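Long-range contact in cobalamin biosynthesis protein CobN (PDB 7C6O), which is the large, catalytic subunit of cobaltochelatase, which probably inserts cobalt into the corrin ring during cobalamin biosynthesis: residues A[581-593]-A[601-615]. Residues are numbered along the deposited sequence; the frame is centred on the assembly and turned at random.
Sequences LGDLPLIYPFLVN and AKRRAHAVLVDHLIP
Leu-586 O accepts Val-608 N at 2.8 Å, the first of six backbone hydrogen bonds that zip strand 586-591 and the residue after it to strand 608-612 in parallel. Helix 595-604 links the two, making a buried beta-alpha-beta unit; strand 551-555 pairs with the other edge of 586-591. The bonds alternate between the partners and run one residue beyond the first strand, to Val-592 N, which reaches His-612 O.

Apolar packing differs on the two faces. On the face turned to the connecting helix, Ala-601 CB lies 3.6 Å from Tyr-588 CE2, while Ala-607 CB lies at the ring edge. Leu-609 lies alongside Tyr-588, its CD2 3.7 Å from Tyr-588 CB, and also approaches Phe-590 CD2. The phenol OH is held outside the pair by Glu-562 and Gly-559. On the opposite face, Ile-587 and Val-610 lie side by side against helix 807-815.

A histidine sits near each end of the pair. His-606 CG lies between the backbone N and the carbonyl carbon (chi1 56°), which brings the ring to Leu-584; NE2 gives Leu-584 O a nearly straight 2.7 Å bond, in the ring plane but above the carbonyl plane. This ties the loop leading into 586-591 to the loop after helix 595-604; Leu-581 CD2 comes within 3.4 Å of His-606 CE1, and a water bridges Leu-586 N and His-606 O. At the far end, the His-612 ring turns one face to Leu-591 CA, a CH-pi contact 3.7 Å from the centroid. Its rotation is fixed within its own segment by ND1, which donates to Leu-613 O at 2.9 Å.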
loop_
_atom_site.group_PDB
_atom_site.type_symbol
_atom_site.label_atom_id
_atom_site.label_comp_id
_atom_site.label_asym_id
_atom_site.label_seq_id
_atom_site.Cartn_x
_atom_site.Cartn_y
_atom_site.Cartn_z
ATOM N N LEU A 581 9.811 14.720 8.702
ATOM C CA LEU A 581 10.028 13.628 9.647
ATOM C C LEU A 581 11.492 13.456 10.039
ATOM O O LEU A 581 11.784 13.118 11.192
ATOM C CB LEU A 581 9.491 12.317 9.066
ATOM C CG LEU A 581 9.421 11.126 10.022
ATOM C CD1 LEU A 581 8.608 11.482 11.263
ATOM C CD2 LEU A 581 8.816 9.918 9.319
ATOM N N GLY A 582 12.418 13.674 9.106
ATOM C CA GLY A 582 13.834 13.559 9.430
ATOM C C GLY A 582 14.213 12.156 9.868
ATOM O O GLY A 582 13.788 11.156 9.278
ATOM N N ASP A 583 15.023 12.079 10.924
ATOM C CA ASP A 583 15.496 10.815 11.475
ATOM C C ASP A 583 14.545 10.208 12.502
ATOM O O ASP A 583 14.880 9.177 13.097
ATOM C CB ASP A 583 16.874 10.998 12.127
ATOM C CG ASP A 583 17.954 11.379 11.133
ATOM O OD1 ASP A 583 17.810 11.063 9.935
ATOM O OD2 ASP A 583 18.957 11.990 11.560
ATOM N N LEU A 584 13.381 10.806 12.726
ATOM C CA LEU A 584 12.494 10.358 13.802
ATOM C C LEU A 584 11.946 8.963 13.533
ATOM O O LEU A 584 11.323 8.743 12.485
ATOM C CB LEU A 584 11.337 11.337 13.974
ATOM C CG LEU A 584 11.625 12.669 14.659
ATOM C CD1 LEU A 584 10.443 13.605 14.475
ATOM C CD2 LEU A 584 11.915 12.453 16.136
ATOM N N PRO A 585 12.146 8.001 14.434
ATOM C CA PRO A 585 11.476 6.704 14.282
ATOM C C PRO A 585 9.965 6.881 14.314
ATOM O O PRO A 585 9.430 7.664 15.100
ATOM C CB PRO A 585 11.977 5.899 15.487
ATOM C CG PRO A 585 13.270 6.564 15.879
ATOM C CD PRO A 585 13.060 8.022 15.590
ATOM N N LEU A 586 9.279 6.153 13.436
ATOM C CA LEU A 586 7.829 6.240 13.302
ATOM C C LEU A 586 7.222 4.859 13.500
ATOM O O LEU A 586 7.521 3.927 12.744
ATOM C CB LEU A 586 7.437 6.816 11.938
ATOM C CG LEU A 586 5.944 6.871 11.594
ATOM C CD1 LEU A 586 5.178 7.719 12.599
ATOM C CD2 LEU A 586 5.732 7.395 10.172
ATOM N N ILE A 587 6.376 4.733 14.517
ATOM C CA ILE A 587 5.663 3.500 14.829
ATOM C C ILE A 587 4.185 3.753 14.572
ATOM O O ILE A 587 3.643 4.774 15.011
ATOM C CB ILE A 587 5.921 3.063 16.281
ATOM C CG1 ILE A 587 7.426 2.878 16.504
ATOM C CG2 ILE A 587 5.158 1.784 16.600
ATOM C CD1 ILE A 587 7.837 2.916 17.953
ATOM N N TYR A 588 3.535 2.832 13.865
ATOM C CA TYR A 588 2.296 3.142 13.152
ATOM C C TYR A 588 1.310 1.986 13.248
ATOM O O TYR A 588 1.282 1.104 12.380
ATOM C CB TYR A 588 2.607 3.465 11.691
ATOM C CG TYR A 588 1.736 4.504 11.019
ATOM C CD1 TYR A 588 0.385 4.627 11.320
ATOM C CD2 TYR A 588 2.274 5.352 10.057
ATOM C CE1 TYR A 588 -0.403 5.577 10.681
ATOM C CE2 TYR A 588 1.501 6.300 9.420
ATOM C CZ TYR A 588 0.167 6.410 9.732
ATOM O OH TYR A 588 -0.590 7.358 9.087
ATOM N N PRO A 589 0.483 1.955 14.293
ATOM C CA PRO A 589 -0.624 0.987 14.319
ATOM C C PRO A 589 -1.513 1.169 13.096
ATOM O O PRO A 589 -1.891 2.289 12.746
ATOM C CB PRO A 589 -1.361 1.325 15.620
ATOM C CG PRO A 589 -0.306 1.957 16.486
ATOM C CD PRO A 589 0.573 2.730 15.544
ATOM N N PHE A 590 -1.832 0.060 12.428
ATOM C CA PHE A 590 -2.435 0.162 11.107
ATOM C C PHE A 590 -3.362 -1.012 10.839
ATOM O O PHE A 590 -3.029 -2.157 11.140
ATOM C CB PHE A 590 -1.358 0.230 10.020
ATOM C CG PHE A 590 -1.687 1.180 8.916
ATOM C CD1 PHE A 590 -2.540 0.801 7.894
ATOM C CD2 PHE A 590 -1.161 2.459 8.911
ATOM C CE1 PHE A 590 -2.856 1.682 6.882
ATOM C CE2 PHE A 590 -1.469 3.347 7.900
ATOM C CZ PHE A 590 -2.314 2.961 6.885
ATOM N N LEU A 591 -4.518 -0.719 10.248
ATOM C CA LEU A 591 -5.515 -1.749 9.981
ATOM C C LEU A 591 -4.971 -2.798 9.014
ATOM O O LEU A 591 -4.406 -2.463 7.969
ATOM C CB LEU A 591 -6.778 -1.102 9.415
ATOM C CG LEU A 591 -7.943 -2.025 9.066
ATOM C CD1 LEU A 591 -8.407 -2.815 10.287
ATOM C CD2 LEU A 591 -9.089 -1.215 8.472
ATOM N N VAL A 592 -5.167 -4.074 9.362
ATOM C CA VAL A 592 -4.528 -5.171 8.636
ATOM C C VAL A 592 -5.039 -5.281 7.201
ATOM O O VAL A 592 -4.291 -5.693 6.304
ATOM C CB VAL A 592 -4.714 -6.496 9.406
ATOM C CG1 VAL A 592 -6.198 -6.834 9.564
ATOM C CG2 VAL A 592 -3.971 -7.636 8.715
ATOM N N ASN A 593 -6.297 -4.918 6.942
ATOM C CA ASN A 593 -6.858 -5.072 5.606
ATOM C C ASN A 593 -6.780 -3.791 4.780
ATOM O O ASN A 593 -7.504 -3.656 3.790
ATOM C CB ASN A 593 -8.302 -5.575 5.677
ATOM C CG ASN A 593 -9.256 -4.548 6.247
ATOM O OD1 ASN A 593 -9.279 -4.314 7.453
ATOM N ND2 ASN A 593 -10.067 -3.947 5.386
ATOM N N ALA A 601 3.124 4.455 4.120
ATOM C CA ALA A 601 3.844 4.916 5.300
ATOM C C ALA A 601 5.174 4.186 5.453
ATOM O O ALA A 601 6.177 4.793 5.846
ATOM C CB ALA A 601 2.979 4.733 6.546
ATOM N N LYS A 602 5.200 2.885 5.144
ATOM C CA LYS A 602 6.448 2.125 5.219
ATOM C C LYS A 602 7.509 2.703 4.294
ATOM O O LYS A 602 8.694 2.747 4.645
ATOM C CB LYS A 602 6.203 0.658 4.857
ATOM C CG LYS A 602 5.344 -0.127 5.836
ATOM C CD LYS A 602 4.961 -1.486 5.249
ATOM C CE LYS A 602 6.150 -2.437 5.165
ATOM N NZ LYS A 602 6.517 -2.994 6.499
ATOM N N ARG A 603 7.104 3.147 3.105
ATOM C CA ARG A 603 8.049 3.488 2.050
ATOM C C ARG A 603 8.379 4.970 1.968
ATOM O O ARG A 603 9.501 5.314 1.581
ATOM C CB ARG A 603 7.512 3.011 0.696
ATOM C CG ARG A 603 7.273 1.512 0.661
ATOM C CD ARG A 603 6.758 1.031 -0.685
ATOM N NE ARG A 603 6.602 -0.421 -0.678
ATOM C CZ ARG A 603 6.165 -1.141 -1.707
ATOM N NH1 ARG A 603 5.836 -0.552 -2.851
ATOM N NH2 ARG A 603 6.056 -2.456 -1.587
ATOM N N ARG A 604 7.451 5.860 2.319
ATOM C CA ARG A 604 7.719 7.290 2.246
ATOM C C ARG A 604 7.977 7.920 3.611
ATOM O O ARG A 604 8.328 9.102 3.676
ATOM C CB ARG A 604 6.565 8.014 1.537
ATOM C CG ARG A 604 6.286 7.467 0.136
ATOM C CD ARG A 604 5.267 8.294 -0.640
ATOM N NE ARG A 604 5.858 9.455 -1.311
ATOM C CZ ARG A 604 5.535 10.715 -1.043
ATOM N NH1 ARG A 604 4.619 10.983 -0.121
ATOM N NH2 ARG A 604 6.115 11.708 -1.706
ATOM N N ALA A 605 7.842 7.157 4.702
ATOM C CA ALA A 605 8.099 7.694 6.033
ATOM C C ALA A 605 8.747 6.654 6.944
ATOM O O ALA A 605 8.582 6.712 8.168
ATOM C CB ALA A 605 6.810 8.225 6.669
ATOM N N HIS A 606 9.492 5.708 6.356
ATOM C CA HIS A 606 10.192 4.617 7.037
ATOM C C HIS A 606 9.431 4.048 8.232
ATOM O O HIS A 606 10.034 3.715 9.257
ATOM C CB HIS A 606 11.593 5.063 7.480
ATOM C CG HIS A 606 11.608 6.276 8.360
ATOM N ND1 HIS A 606 11.838 7.544 7.871
ATOM C CD2 HIS A 606 11.446 6.411 9.698
ATOM C CE1 HIS A 606 11.806 8.410 8.869
ATOM N NE2 HIS A 606 11.566 7.748 9.987
ATOM N N ALA A 607 8.115 3.904 8.102
ATOM C CA ALA A 607 7.298 3.515 9.241
ATOM C C ALA A 607 7.517 2.052 9.609
ATOM O O ALA A 607 7.738 1.199 8.745
ATOM C CB ALA A 607 5.818 3.752 8.940
ATOM N N VAL A 608 7.465 1.773 10.907
ATOM C CA VAL A 608 7.324 0.418 11.426
ATOM C C VAL A 608 5.856 0.240 11.782
ATOM O O VAL A 608 5.378 0.799 12.774
ATOM C CB VAL A 608 8.226 0.170 12.643
ATOM C CG1 VAL A 608 7.961 -1.213 13.230
ATOM C CG2 VAL A 608 9.695 0.319 12.267
ATOM N N LEU A 609 5.127 -0.515 10.967
ATOM C CA LEU A 609 3.723 -0.767 11.251
ATOM C C LEU A 609 3.580 -1.787 12.372
ATOM O O LEU A 609 4.409 -2.683 12.539
ATOM C CB LEU A 609 2.994 -1.279 10.008
ATOM C CG LEU A 609 3.088 -0.462 8.720
ATOM C CD1 LEU A 609 2.201 -1.081 7.653
ATOM C CD2 LEU A 609 2.718 0.999 8.954
ATOM N N VAL A 610 2.515 -1.633 13.154
ATOM C CA VAL A 610 2.042 -2.670 14.065
ATOM C C VAL A 610 0.584 -2.878 13.689
ATOM O O VAL A 610 -0.286 -2.115 14.122
ATOM C CB VAL A 610 2.187 -2.285 15.541
ATOM C CG1 VAL A 610 1.694 -3.420 16.434
ATOM C CG2 VAL A 610 3.628 -1.938 15.868
ATOM N N ASP A 611 0.305 -3.884 12.864
ATOM C CA ASP A 611 -1.044 -3.932 12.327
ATOM C C ASP A 611 -2.021 -4.423 13.390
ATOM O O ASP A 611 -1.644 -5.059 14.377
ATOM C CB ASP A 611 -1.115 -4.770 11.041
ATOM C CG ASP A 611 -0.765 -6.236 11.234
ATOM O OD1 ASP A 611 -0.611 -6.708 12.376
ATOM O OD2 ASP A 611 -0.647 -6.927 10.198
ATOM N N HIS A 612 -3.291 -4.066 13.203
ATOM C CA HIS A 612 -4.311 -4.357 14.196
ATOM C C HIS A 612 -5.531 -4.986 13.537
ATOM O O HIS A 612 -5.741 -4.890 12.325
ATOM C CB HIS A 612 -4.715 -3.101 14.999
ATOM C CG HIS A 612 -5.443 -2.058 14.204
ATOM N ND1 HIS A 612 -6.759 -2.197 13.817
ATOM C CD2 HIS A 612 -5.048 -0.841 13.759
ATOM C CE1 HIS A 612 -7.138 -1.120 13.150
ATOM N NE2 HIS A 612 -6.119 -0.282 13.101
ATOM N N LEU A 613 -6.335 -5.630 14.376
ATOM C CA LEU A 613 -7.452 -6.432 13.911
ATOM C C LEU A 613 -8.530 -5.561 13.268
ATOM O O LEU A 613 -8.657 -4.364 13.542
ATOM C CB LEU A 613 -8.038 -7.228 15.079
ATOM C CG LEU A 613 -9.017 -8.356 14.752
ATOM C CD1 LEU A 613 -8.359 -9.403 13.867
ATOM C CD2 LEU A 613 -9.539 -8.982 16.031
ATOM N N ILE A 614 -9.305 -6.186 12.388
ATOM C CA ILE A 614 -10.498 -5.580 11.805
ATOM C C ILE A 614 -11.509 -5.322 12.918
ATOM O O ILE A 614 -11.421 -5.943 13.987
ATOM C CB ILE A 614 -11.091 -6.483 10.712
ATOM C CG1 ILE A 614 -11.568 -7.805 11.319
ATOM C CG2 ILE A 614 -10.059 -6.728 9.615
ATOM C CD1 ILE A 614 -12.446 -8.624 10.395
ATOM N N PRO A 615 -12.474 -4.426 12.726
ATOM C CA PRO A 615 -13.527 -4.247 13.733
ATOM C C PRO A 615 -14.316 -5.530 13.921
ATOM O O PRO A 615 -14.306 -6.409 13.045
ATOM C CB PRO A 615 -14.406 -3.132 13.137
ATOM C CG PRO A 615 -14.075 -3.108 11.679
ATOM C CD PRO A 615 -12.634 -3.502 11.590
HETATM O O HOH W 1 10.732 4.086 11.917
#